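Long-range contact in probable N-glycosylase/DNA lyase (Thermotoga maritima, PDB 3N0U), which is probably an all-helical N-glycosylase/DNA lyase of the helix-hairpin-helix superfamily: residues 107-112 against 133-138. Numbering follows the deposited sequence.
With NA (sodium ion), chain D.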
loop_
_atom_site.group_PDB
_atom_site.type_symbol
_atom_site.label_atom_id
_atom_site.label_comp_id
_atom_site.label_asym_id
_atom_site.label_seq_id
_atom_site.Cartn_x
_atom_site.Cartn_y
_atom_site.Cartn_z
ATOM N N VAL A 107 -16.851 -7.361 -0.257
ATOM C CA VAL A 107 -18.232 -7.321 0.200
ATOM C C VAL A 107 -18.271 -7.336 1.741
ATOM O O VAL A 107 -19.015 -6.559 2.376
ATOM C CB VAL A 107 -19.056 -8.480 -0.381
ATOM C CG1 VAL A 107 -20.422 -8.526 0.274
ATOM C CG2 VAL A 107 -19.236 -8.299 -1.880
ATOM N N GLU A 108 -17.473 -8.211 2.351
ATOM C CA GLU A 108 -17.441 -8.315 3.810
ATOM C C GLU A 108 -16.974 -7.015 4.447
ATOM O O GLU A 108 -17.452 -6.617 5.510
ATOM C CB GLU A 108 -16.532 -9.458 4.258
ATOM C CG GLU A 108 -17.024 -10.836 3.918
ATOM C CD GLU A 108 -16.004 -11.915 4.290
ATOM O OE1 GLU A 108 -14.999 -12.082 3.556
ATOM O OE2 GLU A 108 -16.197 -12.578 5.331
ATOM N N ASN A 109 -16.045 -6.342 3.789
ATOM C CA ASN A 109 -15.469 -5.117 4.334
ATOM C C ASN A 109 -16.438 -3.947 4.334
ATOM O O ASN A 109 -16.149 -2.897 4.915
ATOM C CB ASN A 109 -14.206 -4.750 3.560
ATOM C CG ASN A 109 -13.059 -5.621 3.916
ATOM O OD1 ASN A 109 -13.079 -6.277 4.942
ATOM N ND2 ASN A 109 -12.045 -5.646 3.072
ATOM N N ARG A 110 -17.575 -4.100 3.669
ATOM C CA ARG A 110 -18.537 -3.008 3.637
ATOM C C ARG A 110 -19.019 -2.666 5.048
ATOM O O ARG A 110 -19.525 -1.573 5.295
ATOM C CB ARG A 110 -19.695 -3.317 2.679
ATOM C CG ARG A 110 -19.229 -3.396 1.252
ATOM C CD ARG A 110 -20.293 -3.937 0.332
ATOM N NE ARG A 110 -19.811 -4.018 -1.040
ATOM C CZ ARG A 110 -20.445 -4.627 -2.031
ATOM N NH1 ARG A 110 -21.598 -5.256 -1.812
ATOM N NH2 ARG A 110 -19.917 -4.598 -3.256
ATOM N N LYS A 111 -18.831 -3.593 5.975
ATOM C CA LYS A 111 -19.129 -3.323 7.380
ATOM C C LYS A 111 -18.347 -2.112 7.910
ATOM O O LYS A 111 -18.724 -1.530 8.933
ATOM C CB LYS A 111 -18.788 -4.544 8.252
ATOM C CG LYS A 111 -17.298 -4.810 8.343
ATOM C CD LYS A 111 -16.950 -6.060 9.144
ATOM C CE LYS A 111 -15.433 -6.289 9.106
ATOM N NZ LYS A 111 -15.012 -7.476 9.901
ATOM N N LEU A 112 -17.254 -1.758 7.233
ATOM C CA LEU A 112 -16.377 -0.668 7.680
ATOM C C LEU A 112 -16.796 0.701 7.158
ATOM O O LEU A 112 -16.251 1.712 7.588
ATOM C CB LEU A 112 -14.928 -0.927 7.253
ATOM C CG LEU A 112 -14.338 -2.210 7.819
ATOM C CD1 LEU A 112 -12.916 -2.390 7.308
ATOM C CD2 LEU A 112 -14.395 -2.200 9.359
ATOM N N ARG A 133 -6.751 -6.691 11.976
ATOM C CA ARG A 133 -7.653 -7.598 12.670
ATOM C C ARG A 133 -9.039 -7.696 12.020
ATOM O O ARG A 133 -9.666 -8.764 12.047
ATOM C CB ARG A 133 -7.810 -7.194 14.140
ATOM C CG ARG A 133 -8.690 -8.169 14.938
ATOM C CD ARG A 133 -8.771 -7.804 16.396
ATOM N NE ARG A 133 -7.443 -7.686 16.979
ATOM C CZ ARG A 133 -6.759 -8.691 17.521
ATOM N NH1 ARG A 133 -7.275 -9.916 17.557
ATOM N NH2 ARG A 133 -5.551 -8.468 18.027
ATOM N N ASN A 134 -9.506 -6.595 11.430
ATOM C CA ASN A 134 -10.919 -6.461 11.089
ATOM C C ASN A 134 -11.264 -6.393 9.608
ATOM O O ASN A 134 -12.401 -6.651 9.224
ATOM C CB ASN A 134 -11.485 -5.246 11.820
ATOM C CG ASN A 134 -11.525 -5.461 13.304
ATOM O OD1 ASN A 134 -10.757 -4.860 14.061
ATOM N ND2 ASN A 134 -12.415 -6.330 13.736
ATOM N N ALA A 135 -10.296 -6.030 8.777
ATOM C CA ALA A 135 -10.561 -5.921 7.345
ATOM C C ALA A 135 -10.101 -7.166 6.622
ATOM O O ALA A 135 -8.940 -7.513 6.687
ATOM C CB ALA A 135 -9.864 -4.694 6.773
ATOM N N LYS A 136 -11.002 -7.816 5.899
ATOM C CA LYS A 136 -10.680 -9.030 5.149
ATOM C C LYS A 136 -9.769 -8.727 3.976
ATOM O O LYS A 136 -9.926 -7.711 3.310
ATOM C CB LYS A 136 -11.983 -9.654 4.636
ATOM C CG LYS A 136 -12.974 -9.969 5.753
ATOM C CD LYS A 136 -12.364 -10.953 6.728
ATOM C CE LYS A 136 -13.386 -11.458 7.727
ATOM N NZ LYS A 136 -12.757 -12.378 8.712
ATOM N N GLY A 137 -8.816 -9.620 3.736
ATOM C CA GLY A 137 -7.862 -9.457 2.665
ATOM C C GLY A 137 -6.829 -8.376 2.920
ATOM O O GLY A 137 -6.106 -7.980 2.003
ATOM N N ILE A 138 -6.761 -7.904 4.160
ATOM C CA ILE A 138 -5.839 -6.853 4.534
ATOM C C ILE A 138 -4.963 -7.296 5.710
ATOM O O ILE A 138 -5.438 -7.394 6.842
ATOM C CB ILE A 138 -6.600 -5.587 4.974
ATOM C CG1 ILE A 138 -7.427 -5.025 3.817
ATOM C CG2 ILE A 138 -5.636 -4.532 5.555
ATOM C CD1 ILE A 138 -6.621 -4.430 2.676
HETATM NA NA NA D . -7.278 -8.290 8.111
HETATM O O HOH W 1 -9.082 -9.864 9.249
HETATM O O HOH W 2 -6.482 -10.235 6.721
#
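Asn109, in segment 107-112, meets Lys136 edge-on and grips both polar groups of its backbone with one side-chain amide. OD1 of Asn109 accepts the N-H of Lys136 at 2.8 Å on an in-plane lone pair, while ND2 of Asn109 donates a straighter bond (164°) to Lys136 O at 3.0 Å. The -75° chi1, with CG anti to the carbonyl carbon, carries the amide across to Lys136, where its C=O and N-H pair with the backbone N-H and C=O much as a neighbouring strand would; the two bonds fix the amide's rotation. This buried side also holds Leu112, whose CD1 lies 3.9 Å from Ala135 CB; Phe51 and Val58 of helix 47-59 pack against Asn109, and Phe130 against Leu112.

The other side faces solvent. Its firm point is Lys111, extended beyond CG, whose NZ bonds to the Asn134 carbonyl O (2.8 Å) at the end of helix 124-134, where the positive charge probably suits the helix dipole. Looser are Glu108 and Lys136, whose chains cross obliquely, Glu108 OE1 resting 3.7 Å from Lys136 CG; OE2 of Glu108 and NZ of Lys136 stay 4.8 Å apart and form no salt bridge.

The peptide whose N-H Asn109 holds also carries Ala135 O, a sodium ligand at 2.3 Å, which makes Asn109 a second-shell residue that may help orient it. Ile138 O and Val132 O bind the same ion, and Gly137 takes the positive phi of a type II turn from Ala135 to Ile138. A hairpin joining helices 124-134 and 140-148, with backbone carbonyls gathered around a metal ion, is characteristic of the helix-hairpin-helix motif.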